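Local coordinates for protein allergen Bos d 2 (Bos taurus, PDB 4WFV) that probably carries pheromones or other small odorant molecules as a secreted lipocalin, and is a major allergen of cow dander, at residues I7-W16 / V90-L98; I18-I29 / G139-I149. All coordinates share one frame; numbering follows the deposited sequence.

Contact 1 of 2, residues I7-W16 / V90-L98; sequences IDPSKIPGEW and VIHVSENML
Trp16 lies flat against Leu98, whose CB stands over one face of the indole, 3.7 Å from the centroid of the six-membered ring, a CH-pi contact only 13° off the ring normal. The two side chains cross at about a right angle, and Leu98 CD1 stays on that side of the plane, above the rim by CE2 and CZ2. The rim of the indole has polar company: Lys11 O, Ser94 O and Met97 N lie at its edge, near the plane. NE1 gives its hydrogen to Ile12 O at 2.8 Å, almost within the ring plane, which fixes the rotation of the indole; Lys119, just after strand 110-118, adds a cation-pi contact.

Further along, Val93 sets its two methyls against different parts of the loop: CG1 sits between the backbone N and the carbonyl carbon (chi1 70°) and meets Asp8 O and Ile7 CG2, while CG2 packs on Lys11 CB, 3.8 Å away. Ile12 CD1 and Val90 CG2 meet tip to tip at 4.0 Å.

Toward solvent the chemistry turns ionic. Lys11 runs extended past the Ser94 backbone, then bends at its last torsion, bringing NZ to Glu95 OE2 at 2.9 Å, on the anti side and 29° out of the carboxylate plane. Asp8 OD2, 3.5 Å from the same NZ, completes a salt-bridge network. One water joins Asp8 N to Val93 O.

This is the arrangement of a lipocalin barrel end: the 3-10 turn before strand 17-23 lies across the hairpin of strands 85-93 and 97-105, with the Gly-Glu-Trp form of the family's Gly-X-Trp motif placing the tryptophan.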
loop_
_atom_site.group_PDB
_atom_site.type_symbol
_atom_site.label_atom_id
_atom_site.label_comp_id
_atom_site.label_asym_id
_atom_site.label_seq_id
_atom_site.Cartn_x
_atom_site.Cartn_y
_atom_site.Cartn_z
ATOM N N ILE A 7 -10.143 14.092 -3.124
ATOM C CA ILE A 7 -9.722 12.853 -3.784
ATOM C C ILE A 7 -10.596 12.528 -4.992
ATOM O O ILE A 7 -11.816 12.656 -4.942
ATOM C CB ILE A 7 -9.706 11.661 -2.807
ATOM C CG1 ILE A 7 -8.510 11.790 -1.860
ATOM C CG2 ILE A 7 -9.673 10.330 -3.566
ATOM C CD1 ILE A 7 -8.249 10.577 -1.015
ATOM N N ASP A 8 -9.957 12.142 -6.091
ATOM C CA ASP A 8 -10.687 11.656 -7.251
ATOM C C ASP A 8 -10.570 10.141 -7.246
ATOM O O ASP A 8 -9.545 9.596 -7.646
ATOM C CB ASP A 8 -10.122 12.261 -8.547
ATOM C CG ASP A 8 -10.811 11.732 -9.797
ATOM O OD1 ASP A 8 -11.556 10.747 -9.694
ATOM O OD2 ASP A 8 -10.596 12.303 -10.893
ATOM N N PRO A 9 -11.611 9.449 -6.760
ATOM C CA PRO A 9 -11.508 7.990 -6.647
ATOM C C PRO A 9 -11.429 7.281 -8.004
ATOM O O PRO A 9 -11.041 6.117 -8.050
ATOM C CB PRO A 9 -12.781 7.607 -5.881
ATOM C CG PRO A 9 -13.743 8.706 -6.195
ATOM C CD PRO A 9 -12.911 9.953 -6.279
ATOM N N SER A 10 -11.757 7.966 -9.095
ATOM C CA SER A 10 -11.599 7.355 -10.419
ATOM C C SER A 10 -10.133 7.084 -10.750
ATOM O O SER A 10 -9.826 6.308 -11.658
ATOM C CB SER A 10 -12.235 8.214 -11.523
ATOM O OG SER A 10 -11.419 9.315 -11.864
ATOM N N LYS A 11 -9.230 7.702 -9.995
ATOM C CA LYS A 11 -7.798 7.484 -10.204
ATOM C C LYS A 11 -7.270 6.269 -9.434
ATOM O O LYS A 11 -6.110 5.886 -9.599
ATOM C CB LYS A 11 -7.002 8.737 -9.836
ATOM C CG LYS A 11 -7.445 9.970 -10.626
ATOM C CD LYS A 11 -6.613 11.193 -10.308
ATOM C CE LYS A 11 -7.143 12.409 -11.051
ATOM N NZ LYS A 11 -7.468 12.073 -12.463
ATOM N N ILE A 12 -8.119 5.652 -8.617
ATOM C CA ILE A 12 -7.688 4.504 -7.815
ATOM C C ILE A 12 -7.502 3.210 -8.619
ATOM O O ILE A 12 -6.490 2.529 -8.461
ATOM C CB ILE A 12 -8.615 4.273 -6.604
ATOM C CG1 ILE A 12 -8.516 5.454 -5.622
ATOM C CG2 ILE A 12 -8.289 2.935 -5.920
ATOM C CD1 ILE A 12 -9.606 5.478 -4.570
ATOM N N PRO A 13 -8.473 2.847 -9.473
ATOM C CA PRO A 13 -8.326 1.602 -10.233
ATOM C C PRO A 13 -7.145 1.677 -11.182
ATOM O O PRO A 13 -6.791 2.761 -11.657
ATOM C CB PRO A 13 -9.629 1.521 -11.040
ATOM C CG PRO A 13 -10.595 2.361 -10.303
ATOM C CD PRO A 13 -9.788 3.476 -9.704
ATOM N N GLY A 14 -6.536 0.530 -11.455
ATOM C CA GLY A 14 -5.480 0.471 -12.447
ATOM C C GLY A 14 -4.376 -0.504 -12.117
ATOM O O GLY A 14 -4.420 -1.180 -11.078
ATOM N N GLU A 15 -3.376 -0.550 -12.999
ATOM C CA GLU A 15 -2.222 -1.447 -12.877
ATOM C C GLU A 15 -1.027 -0.816 -12.158
ATOM O O GLU A 15 -0.072 -0.350 -12.787
ATOM C CB GLU A 15 -1.759 -1.889 -14.266
ATOM C CG GLU A 15 -2.859 -2.446 -15.139
ATOM C CD GLU A 15 -3.257 -3.844 -14.741
ATOM O OE1 GLU A 15 -2.389 -4.582 -14.227
ATOM O OE2 GLU A 15 -4.435 -4.207 -14.942
ATOM N N TRP A 16 -1.045 -0.853 -10.840
ATOM C CA TRP A 16 -0.038 -0.157 -10.051
ATOM C C TRP A 16 1.157 -1.044 -9.737
ATOM O O TRP A 16 1.032 -2.265 -9.654
ATOM C CB TRP A 16 -0.650 0.267 -8.728
ATOM C CG TRP A 16 -1.744 1.281 -8.846
ATOM C CD1 TRP A 16 -3.087 1.046 -8.820
ATOM C CD2 TRP A 16 -1.582 2.695 -8.973
ATOM N NE1 TRP A 16 -3.776 2.231 -8.948
ATOM C CE2 TRP A 16 -2.874 3.260 -9.036
ATOM C CE3 TRP A 16 -0.469 3.540 -9.056
ATOM C CZ2 TRP A 16 -3.080 4.633 -9.171
ATOM C CZ3 TRP A 16 -0.677 4.905 -9.186
ATOM C CH2 TRP A 16 -1.975 5.437 -9.248
ATOM N N VAL A 90 -6.831 5.396 1.337
ATOM C CA VAL A 90 -6.189 6.094 0.229
ATOM C C VAL A 90 -6.010 7.553 0.647
ATOM O O VAL A 90 -6.989 8.272 0.829
ATOM C CB VAL A 90 -7.029 6.004 -1.063
ATOM C CG1 VAL A 90 -6.332 6.752 -2.205
ATOM C CG2 VAL A 90 -7.260 4.547 -1.436
ATOM N N ILE A 91 -4.762 7.987 0.830
ATOM C CA ILE A 91 -4.501 9.331 1.352
ATOM C C ILE A 91 -3.966 10.280 0.278
ATOM O O ILE A 91 -3.876 11.498 0.496
ATOM C CB ILE A 91 -3.575 9.308 2.591
ATOM C CG1 ILE A 91 -2.220 8.663 2.270
ATOM C CG2 ILE A 91 -4.252 8.577 3.737
ATOM C CD1 ILE A 91 -1.166 8.912 3.343
ATOM N N HIS A 92 -3.639 9.739 -0.887
ATOM C CA HIS A 92 -3.228 10.569 -2.017
ATOM C C HIS A 92 -3.364 9.754 -3.278
ATOM O O HIS A 92 -3.013 8.590 -3.298
ATOM C CB HIS A 92 -1.775 11.032 -1.857
ATOM C CG HIS A 92 -1.296 11.906 -2.974
ATOM N ND1 HIS A 92 -0.692 11.408 -4.107
ATOM C CD2 HIS A 92 -1.337 13.250 -3.127
ATOM C CE1 HIS A 92 -0.385 12.409 -4.916
ATOM N NE2 HIS A 92 -0.760 13.536 -4.341
ATOM N N VAL A 93 -3.906 10.347 -4.328
ATOM C CA VAL A 93 -3.965 9.658 -5.599
ATOM C C VAL A 93 -3.988 10.650 -6.749
ATOM O O VAL A 93 -4.656 11.682 -6.694
ATOM C CB VAL A 93 -5.125 8.625 -5.661
ATOM C CG1 VAL A 93 -6.488 9.325 -5.693
ATOM C CG2 VAL A 93 -4.939 7.726 -6.860
ATOM N N SER A 94 -3.193 10.342 -7.762
ATOM C CA SER A 94 -3.078 11.173 -8.953
ATOM C C SER A 94 -2.999 10.230 -10.137
ATOM O O SER A 94 -3.143 9.014 -9.992
ATOM C CB SER A 94 -1.816 12.031 -8.889
ATOM O OG SER A 94 -0.651 11.226 -8.999
ATOM N N GLU A 95 -2.765 10.787 -11.319
ATOM C CA GLU A 95 -2.640 9.959 -12.506
ATOM C C GLU A 95 -1.490 8.956 -12.387
ATOM O O GLU A 95 -1.583 7.841 -12.903
ATOM C CB GLU A 95 -2.466 10.834 -13.754
ATOM C CG GLU A 95 -3.758 11.481 -14.242
ATOM C CD GLU A 95 -4.778 10.458 -14.705
ATOM O OE1 GLU A 95 -4.366 9.376 -15.176
ATOM O OE2 GLU A 95 -5.990 10.732 -14.593
ATOM N N ASN A 96 -0.423 9.340 -11.689
ATOM C CA ASN A 96 0.797 8.533 -11.687
ATOM C C ASN A 96 1.219 7.943 -10.348
ATOM O O ASN A 96 2.177 7.167 -10.293
ATOM C CB ASN A 96 1.963 9.343 -12.259
ATOM C CG ASN A 96 1.751 9.716 -13.712
ATOM O OD1 ASN A 96 1.828 10.886 -14.079
ATOM N ND2 ASN A 96 1.469 8.719 -14.546
ATOM N N MET A 97 0.506 8.297 -9.283
ATOM C CA MET A 97 0.950 7.986 -7.929
ATOM C C MET A 97 -0.231 7.719 -7.004
ATOM O O MET A 97 -1.279 8.367 -7.118
ATOM C CB MET A 97 1.762 9.175 -7.426
ATOM C CG MET A 97 2.223 9.112 -6.019
ATOM S SD MET A 97 3.029 10.688 -5.603
ATOM C CE MET A 97 3.588 10.209 -3.976
ATOM N N LEU A 98 -0.071 6.767 -6.090
ATOM C CA LEU A 98 -1.118 6.470 -5.127
ATOM C C LEU A 98 -0.433 6.157 -3.810
ATOM O O LEU A 98 0.536 5.394 -3.784
ATOM C CB LEU A 98 -1.963 5.272 -5.592
ATOM C CG LEU A 98 -3.249 4.951 -4.806
ATOM C CD1 LEU A 98 -4.217 4.121 -5.656
ATOM C CD2 LEU A 98 -2.943 4.241 -3.495
HETATM O O HOH W 1 -7.112 12.728 -6.235
HETATM O O HOH W 2 -4.506 6.835 -11.611
#

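Contact 2 of 2, residues I18-I29 / G139-I149; sequences IIYAAADNKDKI and GVPNENIENLI
The short strand 146-147 joins the lipocalin barrel here, pairing antiparallel with strand 17-23 after the helix 125-137. Ala21 and Glu146 form the hydrogen-bonded pair: Glu146 N reaches Ala21 O at 2.8 Å, and Ala21 N returns the bond to Glu146 O at 3.0 Å. Tyr20 and Asn147 are the neighbouring non-hydrogen-bonded pair. Their side chains share a face of the sheet, with ring and amide planes 70° apart, and a water links Tyr20 OH to Asn147 ND2, while Asn147 OD1 accepts from Lys150 N. Ile145 CG2 presses on Tyr20 CD1 at 3.5 Å, approaching the ring obliquely.

On the face of Ala21, Leu148 spreads its two methyls: CD2 meets Ile18 CD1 at 3.6 Å, while CD1 sits against Ala21 CB. Glu146 rests its CG against Ile29 CD1, and its OE1 forms a salt bridge with Arg36. Ala22 CB fits between Val140 CG1 and Ile145 CG1.

Past the paired residues a side chain takes over from the backbone. Asn144 CG stands anti to its carbonyl carbon (chi1 -74°), which turns the amide toward Ala23, and ND2 binds Ala23 O at 2.9 Å with the oxygen only 3° out of the amide plane.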
loop_
_atom_site.group_PDB
_atom_site.type_symbol
_atom_site.label_atom_id
_atom_site.label_comp_id
_atom_site.label_asym_id
_atom_site.label_seq_id
_atom_site.Cartn_x
_atom_site.Cartn_y
_atom_site.Cartn_z
ATOM N N ILE A 18 4.249 -1.197 -6.718
ATOM C CA ILE A 18 4.668 -0.588 -5.463
ATOM C C ILE A 18 6.123 -0.193 -5.559
ATOM O O ILE A 18 6.973 -0.992 -5.955
ATOM C CB ILE A 18 4.405 -1.497 -4.245
ATOM C CG1 ILE A 18 4.711 -0.756 -2.940
ATOM C CG2 ILE A 18 5.178 -2.806 -4.340
ATOM C CD1 ILE A 18 3.997 -1.374 -1.743
ATOM N N ILE A 19 6.403 1.065 -5.233
ATOM C CA ILE A 19 7.775 1.556 -5.250
ATOM C C ILE A 19 8.368 1.533 -3.845
ATOM O O ILE A 19 9.479 1.008 -3.645
ATOM C CB ILE A 19 7.863 2.983 -5.825
ATOM C CG1 ILE A 19 7.064 3.092 -7.129
ATOM C CG2 ILE A 19 9.319 3.395 -6.012
ATOM C CD1 ILE A 19 7.489 2.092 -8.211
ATOM N N TYR A 20 7.619 2.060 -2.875
ATOM C CA TYR A 20 8.110 2.155 -1.507
ATOM C C TYR A 20 7.084 1.657 -0.508
ATOM O O TYR A 20 5.875 1.675 -0.745
ATOM C CB TYR A 20 8.408 3.615 -1.134
ATOM C CG TYR A 20 9.508 4.262 -1.937
ATOM C CD1 TYR A 20 10.832 3.928 -1.730
ATOM C CD2 TYR A 20 9.216 5.244 -2.882
ATOM C CE1 TYR A 20 11.854 4.529 -2.471
ATOM C CE2 TYR A 20 10.217 5.838 -3.636
ATOM C CZ TYR A 20 11.529 5.491 -3.414
ATOM O OH TYR A 20 12.529 6.079 -4.151
ATOM N N ALA A 21 7.594 1.255 0.650
ATOM C CA ALA A 21 6.755 1.074 1.829
ATOM C C ALA A 21 7.519 1.640 3.008
ATOM O O ALA A 21 8.744 1.741 2.966
ATOM C CB ALA A 21 6.420 -0.393 2.065
ATOM N N ALA A 22 6.795 2.011 4.057
ATOM C CA ALA A 22 7.427 2.525 5.270
ATOM C C ALA A 22 6.549 2.130 6.431
ATOM O O ALA A 22 5.334 2.080 6.294
ATOM C CB ALA A 22 7.577 4.062 5.203
ATOM N N ALA A 23 7.157 1.839 7.581
ATOM C CA ALA A 23 6.380 1.398 8.738
ATOM C C ALA A 23 7.105 1.740 10.013
ATOM O O ALA A 23 8.327 1.844 10.019
ATOM C CB ALA A 23 6.139 -0.128 8.676
ATOM N N ASP A 24 6.353 1.893 11.102
ATOM C CA ASP A 24 7.009 2.115 12.381
ATOM C C ASP A 24 7.629 0.819 12.896
ATOM O O ASP A 24 8.686 0.850 13.523
ATOM C CB ASP A 24 6.102 2.832 13.402
ATOM C CG ASP A 24 4.766 2.132 13.648
ATOM O OD1 ASP A 24 4.491 1.051 13.093
ATOM O OD2 ASP A 24 3.993 2.677 14.464
ATOM N N ASN A 25 6.997 -0.315 12.605
ATOM C CA ASN A 25 7.584 -1.622 12.889
ATOM C C ASN A 25 8.210 -2.186 11.625
ATOM O O ASN A 25 7.529 -2.812 10.811
ATOM C CB ASN A 25 6.515 -2.582 13.418
ATOM C CG ASN A 25 5.980 -2.160 14.765
ATOM O OD1 ASN A 25 6.730 -1.681 15.615
ATOM N ND2 ASN A 25 4.686 -2.329 14.968
ATOM N N LYS A 26 9.501 -1.934 11.445
ATOM C CA LYS A 26 10.157 -2.254 10.180
ATOM C C LYS A 26 10.066 -3.727 9.812
ATOM O O LYS A 26 10.003 -4.066 8.634
ATOM C CB LYS A 26 11.615 -1.787 10.177
ATOM C CG LYS A 26 12.333 -2.035 8.858
ATOM C CD LYS A 26 13.711 -1.383 8.812
ATOM C CE LYS A 26 14.694 -2.077 9.738
ATOM N NZ LYS A 26 16.064 -1.498 9.588
ATOM N N ASP A 27 10.060 -4.605 10.813
ATOM C CA ASP A 27 10.070 -6.042 10.549
ATOM C C ASP A 27 8.876 -6.487 9.716
ATOM O O ASP A 27 8.957 -7.489 9.022
ATOM C CB ASP A 27 10.148 -6.849 11.851
ATOM C CG ASP A 27 8.972 -6.597 12.754
ATOM O OD1 ASP A 27 8.918 -5.514 13.364
ATOM O OD2 ASP A 27 8.094 -7.474 12.853
ATOM N N LYS A 28 7.774 -5.738 9.775
ATOM C CA LYS A 28 6.586 -6.091 8.998
ATOM C C LYS A 28 6.771 -5.921 7.491
ATOM O O LYS A 28 6.064 -6.569 6.717
ATOM C CB LYS A 28 5.383 -5.258 9.430
ATOM C CG LYS A 28 4.903 -5.531 10.847
ATOM C CD LYS A 28 4.268 -6.909 10.947
ATOM C CE LYS A 28 3.677 -7.165 12.341
ATOM N NZ LYS A 28 2.963 -8.477 12.409
ATOM N N ILE A 29 7.689 -5.043 7.081
ATOM C CA ILE A 29 7.820 -4.688 5.665
ATOM C C ILE A 29 9.168 -5.003 5.018
ATOM O O ILE A 29 9.363 -4.717 3.849
ATOM C CB ILE A 29 7.496 -3.193 5.417
ATOM C CG1 ILE A 29 8.485 -2.280 6.172
ATOM C CG2 ILE A 29 6.052 -2.897 5.786
ATOM C CD1 ILE A 29 8.490 -0.838 5.630
ATOM N N GLY A 139 2.943 9.820 11.545
ATOM C CA GLY A 139 3.818 9.145 12.482
ATOM C C GLY A 139 4.505 7.912 11.921
ATOM O O GLY A 139 4.895 7.009 12.661
ATOM N N VAL A 140 4.670 7.878 10.603
ATOM C CA VAL A 140 5.409 6.795 9.964
ATOM C C VAL A 140 6.826 7.284 9.654
ATOM O O VAL A 140 7.007 8.268 8.940
ATOM C CB VAL A 140 4.696 6.341 8.689
ATOM C CG1 VAL A 140 5.528 5.290 7.946
ATOM C CG2 VAL A 140 3.316 5.788 9.055
ATOM N N PRO A 141 7.837 6.628 10.241
ATOM C CA PRO A 141 9.206 7.148 10.127
ATOM C C PRO A 141 9.843 6.943 8.757
ATOM O O PRO A 141 9.900 5.824 8.240
ATOM C CB PRO A 141 9.969 6.365 11.200
ATOM C CG PRO A 141 9.199 5.101 11.360
ATOM C CD PRO A 141 7.759 5.442 11.113
ATOM N N ASN A 142 10.340 8.027 8.179
ATOM C CA ASN A 142 10.975 7.936 6.873
ATOM C C ASN A 142 12.277 7.144 6.905
ATOM O O ASN A 142 12.729 6.634 5.882
ATOM C CB ASN A 142 11.140 9.327 6.268
ATOM C CG ASN A 142 9.825 9.879 5.788
ATOM O OD1 ASN A 142 9.118 9.222 5.029
ATOM N ND2 ASN A 142 9.462 11.063 6.252
ATOM N N GLU A 143 12.862 7.015 8.089
ATOM C CA GLU A 143 14.059 6.214 8.278
ATOM C C GLU A 143 13.798 4.745 7.954
ATOM O O GLU A 143 14.719 3.986 7.679
ATOM C CB GLU A 143 14.558 6.357 9.720
ATOM C CG GLU A 143 15.072 7.754 10.073
ATOM C CD GLU A 143 13.979 8.736 10.505
ATOM O OE1 GLU A 143 12.774 8.402 10.454
ATOM O OE2 GLU A 143 14.344 9.859 10.913
ATOM N N ASN A 144 12.527 4.352 8.010
ATOM C CA ASN A 144 12.157 2.963 7.749
ATOM C C ASN A 144 11.606 2.711 6.345
ATOM O O ASN A 144 11.012 1.665 6.088
ATOM C CB ASN A 144 11.169 2.452 8.799
ATOM C CG ASN A 144 11.831 2.189 10.143
ATOM O OD1 ASN A 144 13.059 2.229 10.261
ATOM N ND2 ASN A 144 11.023 1.912 11.161
ATOM N N ILE A 145 11.826 3.643 5.427
ATOM C CA ILE A 145 11.395 3.417 4.054
ATOM C C ILE A 145 12.191 2.266 3.438
ATOM O O ILE A 145 13.412 2.168 3.620
ATOM C CB ILE A 145 11.564 4.673 3.178
ATOM C CG1 ILE A 145 10.538 5.738 3.552
ATOM C CG2 ILE A 145 11.416 4.306 1.701
ATOM C CD1 ILE A 145 10.765 7.089 2.860
ATOM N N GLU A 146 11.475 1.390 2.732
ATOM C CA GLU A 146 12.050 0.283 1.965
ATOM C C GLU A 146 11.706 0.533 0.503
ATOM O O GLU A 146 10.573 0.904 0.192
ATOM C CB GLU A 146 11.422 -1.057 2.402
ATOM C CG GLU A 146 11.758 -1.517 3.825
ATOM C CD GLU A 146 13.077 -2.271 3.899
ATOM O OE1 GLU A 146 13.307 -3.167 3.061
ATOM O OE2 GLU A 146 13.888 -1.980 4.805
ATOM N N ASN A 147 12.672 0.356 -0.397
ATOM C CA ASN A 147 12.355 0.374 -1.819
ATOM C C ASN A 147 11.974 -1.036 -2.241
ATOM O O ASN A 147 12.815 -1.932 -2.292
ATOM C CB ASN A 147 13.512 0.900 -2.667
ATOM C CG ASN A 147 13.161 0.966 -4.147
ATOM O OD1 ASN A 147 12.638 0.009 -4.716
ATOM N ND2 ASN A 147 13.432 2.111 -4.774
ATOM N N LEU A 148 10.691 -1.241 -2.474
ATOM C CA LEU A 148 10.175 -2.556 -2.812
ATOM C C LEU A 148 10.356 -2.934 -4.276
ATOM O O LEU A 148 10.554 -4.106 -4.581
ATOM C CB LEU A 148 8.691 -2.655 -2.451
ATOM C CG LEU A 148 8.397 -3.203 -1.050
ATOM C CD1 LEU A 148 9.089 -2.369 0.030
ATOM C CD2 LEU A 148 6.890 -3.237 -0.806
ATOM N N ILE A 149 10.278 -1.973 -5.184
ATOM C CA ILE A 149 10.384 -2.360 -6.584
ATOM C C ILE A 149 11.754 -2.973 -6.889
ATOM O O ILE A 149 11.859 -3.874 -7.730
ATOM C CB ILE A 149 9.988 -1.228 -7.549
ATOM C CG1 ILE A 149 9.986 -1.780 -8.981
ATOM C CG2 ILE A 149 10.931 -0.035 -7.438
ATOM C CD1 ILE A 149 9.253 -0.916 -9.967
HETATM O O HOH W 3 15.027 4.522 -3.811
#

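In the fold
Contacts 1 and 2 use consecutive pieces of the N-terminal chain, 7-16 and then 18-29, and both reach the same antiparallel sheet, on opposite sides of the chain's centre and about 20 Å apart between contact centres. Both are partly buried, but they are built differently. In contact 1 a loop covers a hairpin, so side chains do the work: an indole and aliphatic groups inside, a salt-bridge network at the solvent edge, and no direct backbone-to-backbone hydrogen bond across. Contact 2 is strand pairing, held mainly by backbone bonds plus one asparagine side chain, with a tyrosine and an asparagine on one face and a glutamate on the other among small and aliphatic residues. The chain thus passes from covering the barrel to forming its wall.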